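Local coordinates for hypothetical protein (Streptococcus pneumoniae, PDB 2HIY) that is of unknown function, a conserved bacterial protein of the DUF1697 family built around two four-stranded antiparallel sheets, at residues 10-15 against 161-166; 28-33 against 69-74; 65-70 against 75-80; 83-88 against 172-177. All blocks are in the same frame, centred on the assembly; numbering follows the deposited sequence.

Contact 1 of 4, residues 10-15 against 161-166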
loop_
_atom_site.group_PDB
_atom_site.type_symbol
_atom_site.label_atom_id
_atom_site.label_comp_id
_atom_site.label_asym_id
_atom_site.label_seq_id
_atom_site.Cartn_x
_atom_site.Cartn_y
_atom_site.Cartn_z
ATOM N N LEU D 10 16.850 -17.991 13.623
ATOM C CA LEU D 10 16.255 -17.119 12.603
ATOM C C LEU D 10 14.865 -17.605 12.296
ATOM O O LEU D 10 14.656 -18.803 12.100
ATOM C CB LEU D 10 17.103 -17.136 11.315
ATOM C CG LEU D 10 18.608 -16.964 11.523
ATOM C CD1 LEU D 10 19.240 -17.067 10.122
ATOM C CD2 LEU D 10 18.965 -15.660 12.208
ATOM N N VAL D 11 13.910 -16.691 12.259
ATOM C CA VAL D 11 12.538 -17.079 11.952
ATOM C C VAL D 11 12.016 -16.232 10.795
ATOM O O VAL D 11 12.466 -15.127 10.561
ATOM C CB VAL D 11 11.620 -17.002 13.188
ATOM C CG1 VAL D 11 12.111 -17.935 14.313
ATOM C CG2 VAL D 11 11.531 -15.596 13.702
ATOM N N ARG D 12 11.079 -16.793 10.046
ATOM C CA ARG D 12 10.469 -16.061 8.945
ATOM C C ARG D 12 9.056 -15.644 9.302
ATOM O O ARG D 12 8.414 -16.247 10.185
ATOM C CB ARG D 12 10.411 -16.960 7.702
ATOM C CG ARG D 12 9.489 -18.157 7.891
ATOM C CD ARG D 12 8.639 -18.580 6.678
ATOM N NE ARG D 12 8.395 -17.551 5.681
ATOM C CZ ARG D 12 7.231 -16.930 5.466
ATOM N NH1 ARG D 12 7.159 -16.027 4.498
ATOM N NH2 ARG D 12 6.161 -17.206 6.187
ATOM N N GLY D 13 8.578 -14.632 8.601
ATOM C CA GLY D 13 7.180 -14.283 8.599
ATOM C C GLY D 13 6.669 -13.455 9.757
ATOM O O GLY D 13 5.464 -13.262 9.866
ATOM N N ILE D 14 7.559 -12.956 10.616
ATOM C CA ILE D 14 7.090 -12.211 11.787
ATOM C C ILE D 14 7.089 -10.701 11.604
ATOM O O ILE D 14 7.824 -10.166 10.762
ATOM C CB ILE D 14 7.847 -12.608 13.089
ATOM C CG1 ILE D 14 9.309 -12.137 13.118
ATOM C CG2 ILE D 14 7.741 -14.110 13.334
ATOM C CD1 ILE D 14 9.903 -12.151 14.538
ATOM N N ASN D 15 6.258 -10.030 12.390
ATOM C CA ASN D 15 6.209 -8.565 12.424
ATOM C C ASN D 15 6.026 -7.932 11.051
ATOM O O ASN D 15 6.691 -6.950 10.712
ATOM C CB ASN D 15 7.453 -8.011 13.125
ATOM C CG ASN D 15 7.470 -8.358 14.592
ATOM O OD1 ASN D 15 6.433 -8.388 15.239
ATOM N ND2 ASN D 15 8.651 -8.688 15.110
ATOM N N PRO D 161 6.972 -25.410 -2.689
ATOM C CA PRO D 161 6.492 -25.897 -1.411
ATOM C C PRO D 161 7.403 -25.543 -0.237
ATOM O O PRO D 161 6.914 -25.461 0.877
ATOM C CB PRO D 161 6.398 -27.425 -1.628
ATOM C CG PRO D 161 6.305 -27.594 -3.084
ATOM C CD PRO D 161 7.119 -26.500 -3.678
ATOM N N PHE D 162 8.685 -25.294 -0.488
ATOM C CA PHE D 162 9.608 -25.063 0.604
ATOM C C PHE D 162 9.638 -23.622 1.097
ATOM O O PHE D 162 10.352 -23.313 2.045
ATOM C CB PHE D 162 11.031 -25.594 0.238
ATOM C CG PHE D 162 11.769 -24.793 -0.826
ATOM C CD1 PHE D 162 12.362 -23.571 -0.527
ATOM C CD2 PHE D 162 11.941 -25.313 -2.131
ATOM C CE1 PHE D 162 13.033 -22.835 -1.508
ATOM C CE2 PHE D 162 12.620 -24.595 -3.096
ATOM C CZ PHE D 162 13.194 -23.360 -2.788
ATOM N N TYR D 163 8.894 -22.727 0.450
ATOM C CA TYR D 163 9.033 -21.330 0.750
ATOM C C TYR D 163 8.898 -20.943 2.218
ATOM O O TYR D 163 9.698 -20.130 2.721
ATOM C CB TYR D 163 8.012 -20.545 -0.077
ATOM C CG TYR D 163 8.166 -19.058 0.044
ATOM C CD1 TYR D 163 9.172 -18.404 -0.660
ATOM C CD2 TYR D 163 7.337 -18.297 0.888
ATOM C CE1 TYR D 163 9.355 -17.035 -0.550
ATOM C CE2 TYR D 163 7.506 -16.898 0.984
ATOM C CZ TYR D 163 8.531 -16.301 0.252
ATOM O OH TYR D 163 8.732 -14.932 0.320
ATOM N N ARG D 164 7.903 -21.499 2.902
ATOM C CA ARG D 164 7.680 -21.143 4.307
ATOM C C ARG D 164 8.630 -21.890 5.229
ATOM O O ARG D 164 8.541 -21.756 6.461
ATOM C CB ARG D 164 6.229 -21.404 4.698
ATOM C CG ARG D 164 5.248 -20.429 4.017
ATOM C CD ARG D 164 3.758 -20.787 4.271
ATOM N NE ARG D 164 3.493 -21.219 5.639
ATOM C CZ ARG D 164 3.185 -20.409 6.640
ATOM N NH1 ARG D 164 3.065 -19.099 6.435
ATOM N NH2 ARG D 164 2.984 -20.924 7.856
ATOM N N HIS D 165 9.541 -22.681 4.652
ATOM C CA HIS D 165 10.490 -23.508 5.411
ATOM C C HIS D 165 11.919 -23.129 5.106
ATOM O O HIS D 165 12.836 -23.943 5.303
ATOM C CB HIS D 165 10.202 -24.978 5.158
ATOM C CG HIS D 165 8.838 -25.348 5.604
ATOM N ND1 HIS D 165 7.745 -25.345 4.765
ATOM C CD2 HIS D 165 8.376 -25.614 6.841
ATOM C CE1 HIS D 165 6.666 -25.641 5.470
ATOM N NE2 HIS D 165 7.022 -25.823 6.726
ATOM N N ILE D 166 12.109 -21.921 4.596
ATOM C CA ILE D 166 13.440 -21.329 4.516
ATOM C C ILE D 166 13.370 -19.958 5.140
ATOM O O ILE D 166 12.278 -19.378 5.216
ATOM C CB ILE D 166 13.968 -21.209 3.075
ATOM C CG1 ILE D 166 12.956 -20.480 2.203
ATOM C CG2 ILE D 166 14.361 -22.579 2.537
ATOM C CD1 ILE D 166 13.447 -20.065 0.848
HETATM O O HOH W 1 10.366 -17.689 3.783
HETATM O O HOH W 2 3.613 -16.987 4.550
HETATM O O HOH W 3 10.002 -15.113 3.254
#
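The side chain of Arg12 lies across the backbone of the short 3-10 turn at Tyr163 and Arg164, its CD 3.2 Å from Arg164 O. A chi1 of 65° sets CG between the backbone N and the carbonyl carbon, and further bends at chi2 and chi3 carry the guanidinium past the turn. CG of Arg164 sits over one face of this group, 4.0 Å from Arg12 NH2, while the Tyr163 ring meets it obliquely, CE2 being 3.6 Å from Arg12 NH1. No direct hydrogen bond joins the segments, and water does the bridging. One molecule accepts from Arg12 NE at 2.7 Å and donates to both Tyr163 O and Ile166 O, tying the arginine to a carbonyl of the turn and to one at the start of strand 166-170. Arg12 NH2 and Arg164 NH1 come within 3.6 Å of each other, with guanidinium planes 62° apart; a second water accepts from Arg164 NH1 at 2.9 Å and weakly from Arg12 NH2, which probably eases the meeting of like charges. Arg164 O also receives Ser76 OG, and the hydroxyl of Tyr163 is hydrogen-bonded to a glycerol, probably from the crystallisation liquor. Asn33 of the second subunit packs on Tyr163 and Arg164. The arrangement is a water-mediated junction between two loops, one leaving strand 5-10 of the first antiparallel sheet and the other leading into strand 166-170 at the border of the second.

Contact 2 of 4, residues 28-33 against 69-74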
loop_
_atom_site.group_PDB
_atom_site.type_symbol
_atom_site.label_atom_id
_atom_site.label_comp_id
_atom_site.label_asym_id
_atom_site.label_seq_id
_atom_site.Cartn_x
_atom_site.Cartn_y
_atom_site.Cartn_z
ATOM N N ARG D 28 13.173 -12.021 24.225
ATOM C CA ARG D 28 14.441 -12.194 24.923
ATOM C C ARG D 28 14.207 -12.657 26.357
ATOM O O ARG D 28 14.888 -13.574 26.821
ATOM C CB ARG D 28 15.310 -10.918 24.873
ATOM C CG ARG D 28 15.674 -10.513 23.460
ATOM C CD ARG D 28 16.810 -9.465 23.478
ATOM N NE ARG D 28 16.434 -8.272 24.232
ATOM C CZ ARG D 28 15.908 -7.159 23.718
ATOM N NH1 ARG D 28 15.680 -7.051 22.414
ATOM N NH2 ARG D 28 15.597 -6.162 24.524
ATOM N N GLN D 29 13.249 -12.047 27.049
ATOM C CA GLN D 29 12.944 -12.452 28.432
ATOM C C GLN D 29 12.406 -13.879 28.478
ATOM O O GLN D 29 12.797 -14.679 29.348
ATOM C CB GLN D 29 11.948 -11.470 29.092
ATOM C CG GLN D 29 11.369 -11.948 30.447
ATOM C CD GLN D 29 12.362 -11.828 31.571
ATOM O OE1 GLN D 29 12.490 -10.763 32.180
ATOM N NE2 GLN D 29 13.072 -12.923 31.874
ATOM N N GLU D 30 11.482 -14.193 27.578
ATOM C CA GLU D 30 10.899 -15.536 27.543
ATOM C C GLU D 30 11.938 -16.627 27.246
ATOM O O GLU D 30 11.942 -17.686 27.884
ATOM C CB GLU D 30 9.805 -15.554 26.488
ATOM C CG GLU D 30 8.593 -14.738 26.909
ATOM C CD GLU D 30 7.765 -14.196 25.766
ATOM O OE1 GLU D 30 8.032 -14.481 24.572
ATOM O OE2 GLU D 30 6.822 -13.437 26.100
ATOM N N LEU D 31 12.840 -16.363 26.302
ATOM C CA LEU D 31 13.895 -17.353 26.012
ATOM C C LEU D 31 14.891 -17.468 27.158
ATOM O O LEU D 31 15.455 -18.533 27.396
ATOM C CB LEU D 31 14.624 -17.007 24.709
ATOM C CG LEU D 31 13.733 -17.111 23.465
ATOM C CD1 LEU D 31 14.531 -16.661 22.231
ATOM C CD2 LEU D 31 13.197 -18.538 23.277
ATOM N N THR D 32 15.109 -16.387 27.893
ATOM C CA THR D 32 15.958 -16.425 29.084
ATOM C C THR D 32 15.280 -17.317 30.124
ATOM O O THR D 32 15.929 -18.180 30.744
ATOM C CB THR D 32 16.227 -14.994 29.626
ATOM O OG1 THR D 32 16.882 -14.224 28.618
ATOM C CG2 THR D 32 17.146 -15.018 30.845
ATOM N N ASN D 33 13.973 -17.139 30.310
ATOM C CA ASN D 33 13.236 -18.010 31.235
ATOM C C ASN D 33 13.256 -19.469 30.792
ATOM O O ASN D 33 13.252 -20.374 31.644
ATOM C CB ASN D 33 11.795 -17.523 31.340
ATOM C CG ASN D 33 11.680 -16.226 32.119
ATOM O OD1 ASN D 33 12.617 -15.816 32.813
ATOM N ND2 ASN D 33 10.511 -15.574 32.014
ATOM N N VAL D 69 3.421 -22.990 21.713
ATOM C CA VAL D 69 2.585 -22.450 22.787
ATOM C C VAL D 69 2.498 -20.935 22.689
ATOM O O VAL D 69 1.412 -20.362 22.819
ATOM C CB VAL D 69 3.133 -22.827 24.174
ATOM C CG1 VAL D 69 2.329 -22.116 25.286
ATOM C CG2 VAL D 69 3.093 -24.323 24.354
ATOM N N HIS D 70 3.636 -20.271 22.476
ATOM C CA HIS D 70 3.719 -18.819 22.637
ATOM C C HIS D 70 3.560 -18.003 21.360
ATOM O O HIS D 70 3.060 -16.873 21.396
ATOM C CB HIS D 70 5.028 -18.441 23.328
ATOM C CG HIS D 70 5.111 -18.978 24.705
ATOM N ND1 HIS D 70 4.665 -18.268 25.803
ATOM C CD2 HIS D 70 5.519 -20.182 25.166
ATOM C CE1 HIS D 70 4.826 -19.007 26.885
ATOM N NE2 HIS D 70 5.318 -20.177 26.532
ATOM N N TYR D 71 4.023 -18.561 20.240
ATOM C CA TYR D 71 3.970 -17.874 18.933
ATOM C C TYR D 71 3.687 -18.901 17.854
ATOM O O TYR D 71 4.570 -19.219 17.070
ATOM C CB TYR D 71 5.317 -17.184 18.624
ATOM C CG TYR D 71 5.689 -16.180 19.680
ATOM C CD1 TYR D 71 5.081 -14.923 19.717
ATOM C CD2 TYR D 71 6.644 -16.487 20.671
ATOM C CE1 TYR D 71 5.391 -13.990 20.726
ATOM C CE2 TYR D 71 6.940 -15.571 21.699
ATOM C CZ TYR D 71 6.336 -14.323 21.705
ATOM O OH TYR D 71 6.624 -13.396 22.686
ATOM N N PRO D 72 2.449 -19.409 17.793
ATOM C CA PRO D 72 2.136 -20.558 16.946
ATOM C C PRO D 72 2.258 -20.287 15.449
ATOM O O PRO D 72 2.279 -21.250 14.680
ATOM C CB PRO D 72 0.691 -20.937 17.344
ATOM C CG PRO D 72 0.244 -19.937 18.278
ATOM C CD PRO D 72 1.305 -18.972 18.621
ATOM N N PHE D 73 2.340 -19.028 15.036
ATOM C CA PHE D 73 2.620 -18.692 13.634
ATOM C C PHE D 73 4.091 -18.876 13.263
ATOM O O PHE D 73 4.450 -18.782 12.086
ATOM C CB PHE D 73 2.174 -17.256 13.355
ATOM C CG PHE D 73 2.656 -16.258 14.385
ATOM C CD1 PHE D 73 3.942 -15.732 14.295
ATOM C CD2 PHE D 73 1.840 -15.855 15.446
ATOM C CE1 PHE D 73 4.411 -14.840 15.245
ATOM C CE2 PHE D 73 2.301 -14.941 16.379
ATOM C CZ PHE D 73 3.593 -14.427 16.271
ATOM N N ILE D 74 4.957 -19.118 14.244
ATOM C CA ILE D 74 6.363 -19.457 13.938
ATOM C C ILE D 74 6.414 -20.975 13.766
ATOM O O ILE D 74 6.436 -21.725 14.747
ATOM C CB ILE D 74 7.326 -18.957 15.043
ATOM C CG1 ILE D 74 7.262 -17.409 15.118
ATOM C CG2 ILE D 74 8.764 -19.464 14.775
ATOM C CD1 ILE D 74 8.140 -16.750 16.207
#
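Tyr71 and Glu30 approach from opposite directions and meet in one short hydrogen bond, Tyr71 OH donating to Glu30 OE1 at 2.6 Å. The carboxylate oxygen receives it on its syn lone pair, the side facing OE2. Glu30 OE1 lies at the edge of the phenol ring, in its plane, 3.3 Å from Tyr71 CE2; carboxylate and ring planes are 39° apart. Glu30 reaches this point with a chain extended beyond CG, its chi2 of 154° carrying the acid away from its helix. The imidazole of His70 stands nearby, ND1 being 5.2 Å from Glu30 OE1, and if protonated it could favour the charged acid. Behind the bond, the backbone of Tyr71 opens a type I beta turn closed by the hydrogen bond from Ile74 N to Tyr71 O, while CB of Tyr71 lies over one face of the Phe73 ring. Phe66 packs against both Glu30 and Tyr71. The contact thus ties the middle of helix 24-34 to the residue where the chain leaves helix 56-70, before it turns toward strand 78-81.

Contact 3 of 4, residues 65-70 against 75-80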
loop_
_atom_site.group_PDB
_atom_site.type_symbol
_atom_site.label_atom_id
_atom_site.label_comp_id
_atom_site.label_asym_id
_atom_site.label_seq_id
_atom_site.Cartn_x
_atom_site.Cartn_y
_atom_site.Cartn_z
ATOM N N THR D 65 8.547 -26.643 21.018
ATOM C CA THR D 65 7.498 -26.611 22.031
ATOM C C THR D 65 7.198 -25.174 22.455
ATOM O O THR D 65 6.040 -24.778 22.616
ATOM C CB THR D 65 7.902 -27.474 23.234
ATOM O OG1 THR D 65 8.060 -28.825 22.770
ATOM C CG2 THR D 65 6.853 -27.411 24.362
ATOM N N PHE D 66 8.248 -24.378 22.614
ATOM C CA PHE D 66 8.068 -22.973 22.992
ATOM C C PHE D 66 7.231 -22.189 21.979
ATOM O O PHE D 66 6.265 -21.502 22.335
ATOM C CB PHE D 66 9.430 -22.296 23.190
ATOM C CG PHE D 66 9.329 -20.829 23.390
ATOM C CD1 PHE D 66 8.981 -20.328 24.636
ATOM C CD2 PHE D 66 9.553 -19.954 22.348
ATOM C CE1 PHE D 66 8.847 -18.945 24.829
ATOM C CE2 PHE D 66 9.437 -18.582 22.551
ATOM C CZ PHE D 66 9.084 -18.085 23.795
ATOM N N PHE D 67 7.589 -22.280 20.697
ATOM C CA PHE D 67 6.836 -21.542 19.694
ATOM C C PHE D 67 5.402 -22.041 19.572
ATOM O O PHE D 67 4.488 -21.236 19.383
ATOM C CB PHE D 67 7.526 -21.599 18.337
ATOM C CG PHE D 67 8.834 -20.833 18.289
ATOM C CD1 PHE D 67 8.908 -19.518 18.731
ATOM C CD2 PHE D 67 9.972 -21.434 17.770
ATOM C CE1 PHE D 67 10.118 -18.806 18.658
ATOM C CE2 PHE D 67 11.170 -20.724 17.700
ATOM C CZ PHE D 67 11.241 -19.430 18.144
ATOM N N ALA D 68 5.217 -23.362 19.643
ATOM C CA ALA D 68 3.850 -23.912 19.495
ATOM C C ALA D 68 2.906 -23.307 20.531
ATOM O O ALA D 68 1.727 -23.128 20.243
ATOM C CB ALA D 68 3.849 -25.428 19.560
ATOM N N VAL D 69 3.421 -22.990 21.713
ATOM C CA VAL D 69 2.585 -22.450 22.787
ATOM C C VAL D 69 2.498 -20.935 22.689
ATOM O O VAL D 69 1.412 -20.362 22.819
ATOM C CB VAL D 69 3.133 -22.827 24.174
ATOM C CG1 VAL D 69 2.329 -22.116 25.286
ATOM C CG2 VAL D 69 3.093 -24.323 24.354
ATOM N N HIS D 70 3.636 -20.271 22.476
ATOM C CA HIS D 70 3.719 -18.819 22.637
ATOM C C HIS D 70 3.560 -18.003 21.360
ATOM O O HIS D 70 3.060 -16.873 21.396
ATOM C CB HIS D 70 5.028 -18.441 23.328
ATOM C CG HIS D 70 5.111 -18.978 24.705
ATOM N ND1 HIS D 70 4.665 -18.268 25.803
ATOM C CD2 HIS D 70 5.519 -20.182 25.166
ATOM C CE1 HIS D 70 4.826 -19.007 26.885
ATOM N NE2 HIS D 70 5.318 -20.177 26.532
ATOM N N GLN D 75 6.360 -21.418 12.518
ATOM C CA GLN D 75 6.187 -22.826 12.189
ATOM C C GLN D 75 7.407 -23.472 11.545
ATOM O O GLN D 75 7.374 -24.655 11.181
ATOM C CB GLN D 75 4.938 -22.989 11.299
ATOM C CG GLN D 75 3.659 -22.746 12.103
ATOM C CD GLN D 75 2.402 -22.682 11.284
ATOM O OE1 GLN D 75 2.362 -23.130 10.140
ATOM N NE2 GLN D 75 1.346 -22.131 11.879
ATOM N N SER D 76 8.470 -22.687 11.407
ATOM C CA SER D 76 9.778 -23.189 11.018
ATOM C C SER D 76 10.801 -22.253 11.624
ATOM O O SER D 76 10.493 -21.093 11.952
ATOM C CB SER D 76 9.934 -23.169 9.479
ATOM O OG SER D 76 10.060 -21.829 8.963
ATOM N N PHE D 77 12.024 -22.738 11.806
ATOM C CA PHE D 77 13.094 -21.840 12.197
ATOM C C PHE D 77 14.423 -22.426 11.778
ATOM O O PHE D 77 14.551 -23.651 11.647
ATOM C CB PHE D 77 13.064 -21.534 13.715
ATOM C CG PHE D 77 13.150 -22.754 14.604
ATOM C CD1 PHE D 77 14.368 -23.290 15.024
ATOM C CD2 PHE D 77 11.992 -23.304 15.126
ATOM C CE1 PHE D 77 14.421 -24.402 15.878
ATOM C CE2 PHE D 77 12.044 -24.411 15.993
ATOM C CZ PHE D 77 13.258 -24.959 16.363
ATOM N N SER D 78 15.407 -21.544 11.606
ATOM C CA SER D 78 16.778 -21.946 11.379
ATOM C C SER D 78 17.538 -21.812 12.701
ATOM O O SER D 78 17.326 -20.848 13.444
ATOM C CB SER D 78 17.435 -21.027 10.361
ATOM O OG SER D 78 16.648 -20.950 9.178
ATOM N N LEU D 79 18.353 -22.802 13.003
ATOM C CA LEU D 79 19.179 -22.764 14.217
ATOM C C LEU D 79 20.568 -23.225 13.826
ATOM O O LEU D 79 20.765 -24.374 13.380
ATOM C CB LEU D 79 18.583 -23.688 15.279
ATOM C CG LEU D 79 19.335 -23.650 16.626
ATOM C CD1 LEU D 79 19.272 -22.303 17.308
ATOM C CD2 LEU D 79 18.772 -24.723 17.549
ATOM N N LEU D 80 21.537 -22.331 13.991
ATOM C CA LEU D 80 22.896 -22.652 13.572
ATOM C C LEU D 80 23.897 -22.077 14.544
ATOM O O LEU D 80 23.633 -21.058 15.176
ATOM C CB LEU D 80 23.153 -22.107 12.164
ATOM C CG LEU D 80 22.887 -20.629 11.971
ATOM C CD1 LEU D 80 24.199 -19.884 11.777
ATOM C CD2 LEU D 80 22.053 -20.487 10.721
#
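Phe67 and Phe77 account for the whole touching part of this contact, both of them buried. The closest pair is Phe67 CE2 with Phe77 CD2 at 3.7 Å, and Phe67 CD2 stands 3.8 Å from Phe77 CD2. Phe77 CD2 comes in at the edge of the Phe67 ring, near its plane, but the mutual arrangement is oblique: centroids are 5.6 Å apart and the planes inclined at 58°. With chi1 at 57°, CG of Phe77 is tucked in over its own backbone, flanked by N and C, and the ring meets Phe67 where that side chain extends from the helix. Leu9 of strand 5-10 touches both rings, and Val60 and Leu63 of helix 56-70 add to the packing on Phe77. Away from this pair the segments part. Gln75 and Ala68 are exposed, and the Gln75 side chain sets off away from the helix; its amide instead serves Pro72 O and, weakly, Arg164. With no hydrogen bond or charge pair linking the segments, the end of helix 56-70 and the approach to strand 78-81 meet through van der Waals contact between aromatic carbons, which suggests that burial of apolar surface, together with the short connecting turn, rather than directional bonding across the contact, holds them together.

Contact 4 of 4, residues 83-88 against 172-177; sequences EDFEAE and KTFDKI
Phe85 and Phe174 form the aromatic part of this helix-helix contact. CZ of Phe85 stands over the centre of one face of the Phe174 ring, 3.6 Å above its plane, so that the far corner of the first ring points at the middle of the second. The planes make an angle of 45°, and with centroids 4.8 Å apart the rings meet obliquely. Both rings have CG anti to the backbone N, and chi1 of Phe85, at -158°, directs it between the helices. The aliphatic share is smaller: Ile177 presents its CG2 branch, 4.1 Å from Phe85 CE1, while its other branch leads toward Leu10 and the first sheet. A third approach involves the backbone, since Phe85 CZ is 3.3 Å from Phe174 O, the oxygen approaching the ring obliquely. No hydrogen bond crosses between the segments. Around Phe174, Trp96 meets it edge-to-face, and Phe105 and Phe139 of the second sheet also adjoin it, making an aromatic cluster, while Glu86 forms a salt bridge with Lys182 farther along helix 171-182. The arrangement is a buried hydrophobic helix-helix interface in an alpha+beta protein with two antiparallel sheets: helix 82-89 follows the edge strand 78-81 of one sheet, and helix 171-182 follows the edge strand 166-170 of the other.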
loop_
_atom_site.group_PDB
_atom_site.type_symbol
_atom_site.label_atom_id
_atom_site.label_comp_id
_atom_site.label_asym_id
_atom_site.label_seq_id
_atom_site.Cartn_x
_atom_site.Cartn_y
_atom_site.Cartn_z
ATOM N N GLU D 83 30.264 -22.028 14.945
ATOM C CA GLU D 83 31.114 -22.977 14.203
ATOM C C GLU D 83 30.551 -23.216 12.798
ATOM O O GLU D 83 31.294 -23.191 11.807
ATOM C CB GLU D 83 31.233 -24.303 14.959
ATOM C CG GLU D 83 32.060 -25.371 14.249
ATOM C CD GLU D 83 32.414 -26.560 15.135
ATOM O OE1 GLU D 83 32.010 -26.591 16.317
ATOM O OE2 GLU D 83 33.134 -27.463 14.650
ATOM N N ASP D 84 29.236 -23.451 12.724
ATOM C CA ASP D 84 28.568 -23.708 11.444
ATOM C C ASP D 84 28.783 -22.533 10.499
ATOM O O ASP D 84 29.070 -22.712 9.315
ATOM C CB ASP D 84 27.042 -23.829 11.620
ATOM C CG ASP D 84 26.581 -25.104 12.327
ATOM O OD1 ASP D 84 27.319 -26.128 12.354
ATOM O OD2 ASP D 84 25.414 -25.080 12.835
ATOM N N PHE D 85 28.612 -21.326 11.026
ATOM C CA PHE D 85 28.694 -20.122 10.231
ATOM C C PHE D 85 30.122 -19.884 9.746
ATOM O O PHE D 85 30.334 -19.513 8.577
ATOM C CB PHE D 85 28.158 -18.904 10.999
ATOM C CG PHE D 85 27.731 -17.785 10.091
ATOM C CD1 PHE D 85 26.475 -17.824 9.507
ATOM C CD2 PHE D 85 28.587 -16.753 9.768
ATOM C CE1 PHE D 85 26.058 -16.804 8.628
ATOM C CE2 PHE D 85 28.172 -15.735 8.878
ATOM C CZ PHE D 85 26.913 -15.770 8.339
ATOM N N GLU D 86 31.089 -20.116 10.619
ATOM C CA GLU D 86 32.479 -19.928 10.233
ATOM C C GLU D 86 32.871 -20.916 9.143
ATOM O O GLU D 86 33.645 -20.579 8.226
ATOM C CB GLU D 86 33.380 -20.063 11.454
ATOM C CG GLU D 86 33.246 -18.901 12.412
ATOM C CD GLU D 86 34.195 -18.955 13.592
ATOM O OE1 GLU D 86 34.547 -20.069 14.058
ATOM O OE2 GLU D 86 34.564 -17.860 14.066
ATOM N N ALA D 87 32.344 -22.132 9.214
ATOM C CA ALA D 87 32.579 -23.119 8.161
ATOM C C ALA D 87 31.991 -22.619 6.826
ATOM O O ALA D 87 32.637 -22.771 5.762
ATOM C CB ALA D 87 32.004 -24.471 8.537
ATOM N N GLU D 88 30.800 -22.017 6.860
ATOM C CA GLU D 88 30.200 -21.458 5.646
ATOM C C GLU D 88 31.036 -20.318 5.047
ATOM O O GLU D 88 31.134 -20.189 3.824
ATOM C CB GLU D 88 28.763 -20.997 5.903
ATOM C CG GLU D 88 27.947 -20.746 4.610
ATOM C CD GLU D 88 27.416 -22.033 3.988
ATOM O OE1 GLU D 88 26.187 -22.264 4.062
ATOM O OE2 GLU D 88 28.205 -22.840 3.441
ATOM N N LYS D 172 23.635 -8.363 3.442
ATOM C CA LYS D 172 24.056 -7.489 4.531
ATOM C C LYS D 172 23.652 -8.078 5.887
ATOM O O LYS D 172 24.446 -8.049 6.846
ATOM C CB LYS D 172 23.502 -6.078 4.321
ATOM C CG LYS D 172 24.255 -5.322 3.237
ATOM C CD LYS D 172 23.904 -3.841 3.195
ATOM C CE LYS D 172 24.943 -3.050 2.395
ATOM N NZ LYS D 172 25.048 -3.498 0.984
ATOM N N THR D 173 22.450 -8.648 5.964
ATOM C CA THR D 173 22.005 -9.285 7.203
ATOM C C THR D 173 22.729 -10.608 7.472
ATOM O O THR D 173 23.035 -10.939 8.620
ATOM C CB THR D 173 20.484 -9.446 7.198
ATOM O OG1 THR D 173 19.890 -8.163 6.939
ATOM C CG2 THR D 173 19.969 -10.004 8.520
ATOM N N PHE D 174 23.035 -11.356 6.401
ATOM C CA PHE D 174 23.884 -12.544 6.526
ATOM C C PHE D 174 25.194 -12.136 7.230
ATOM O O PHE D 174 25.610 -12.785 8.190
ATOM C CB PHE D 174 24.132 -13.093 5.112
ATOM C CG PHE D 174 25.072 -14.256 5.032
ATOM C CD1 PHE D 174 24.590 -15.561 5.007
ATOM C CD2 PHE D 174 26.442 -14.036 4.890
ATOM C CE1 PHE D 174 25.465 -16.626 4.860
ATOM C CE2 PHE D 174 27.304 -15.100 4.753
ATOM C CZ PHE D 174 26.820 -16.386 4.740
ATOM N N ASP D 175 25.840 -11.069 6.762
ATOM C CA ASP D 175 27.064 -10.595 7.418
ATOM C C ASP D 175 26.813 -10.276 8.885
ATOM O O ASP D 175 27.570 -10.714 9.767
ATOM C CB ASP D 175 27.641 -9.374 6.696
ATOM C CG ASP D 175 28.262 -9.729 5.366
ATOM O OD1 ASP D 175 28.595 -10.910 5.163
ATOM O OD2 ASP D 175 28.424 -8.817 4.535
ATOM N N LYS D 176 25.750 -9.522 9.142
ATOM C CA LYS D 176 25.432 -9.110 10.530
ATOM C C LYS D 176 25.224 -10.331 11.433
ATOM O O LYS D 176 25.662 -10.324 12.589
ATOM C CB LYS D 176 24.211 -8.195 10.556
ATOM C CG LYS D 176 23.828 -7.740 11.980
ATOM C CD LYS D 176 24.935 -6.904 12.593
ATOM C CE LYS D 176 24.554 -6.426 13.992
ATOM N NZ LYS D 176 25.671 -5.710 14.664
ATOM N N ILE D 177 24.542 -11.363 10.940
ATOM C CA ILE D 177 24.400 -12.623 11.669
ATOM C C ILE D 177 25.770 -13.170 12.070
ATOM O O ILE D 177 25.973 -13.542 13.213
ATOM C CB ILE D 177 23.543 -13.656 10.870
ATOM C CG1 ILE D 177 22.081 -13.213 10.873
ATOM C CG2 ILE D 177 23.686 -15.095 11.432
ATOM C CD1 ILE D 177 21.234 -13.776 9.719
#

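Contacts 2 and 3 are the closest pair, centres 8 Å apart, and both draw on helix 56-70; Phe66 CZ of contact 3 lies 3.8 Å from Glu30 CB of contact 2. Contact 1 joins this group through Val11 and Ile14, which pack on Ile74, and through strand pairing, where Leu10 O lies 2.9 Å from Ser78 N. Contact 4 stands on the other side of the chain's centre from contact 3, about 20 Å between centres, yet Leu80 CD1 touches Phe85 CD1 at 3.8 Å. Contacts 2 and 4 do not touch, their nearest atoms being about 12 Å apart. A glycerol, probably from the crystallisation liquor, is bound at Tyr163 of contact 1 and may mark a pocket; no active site is known.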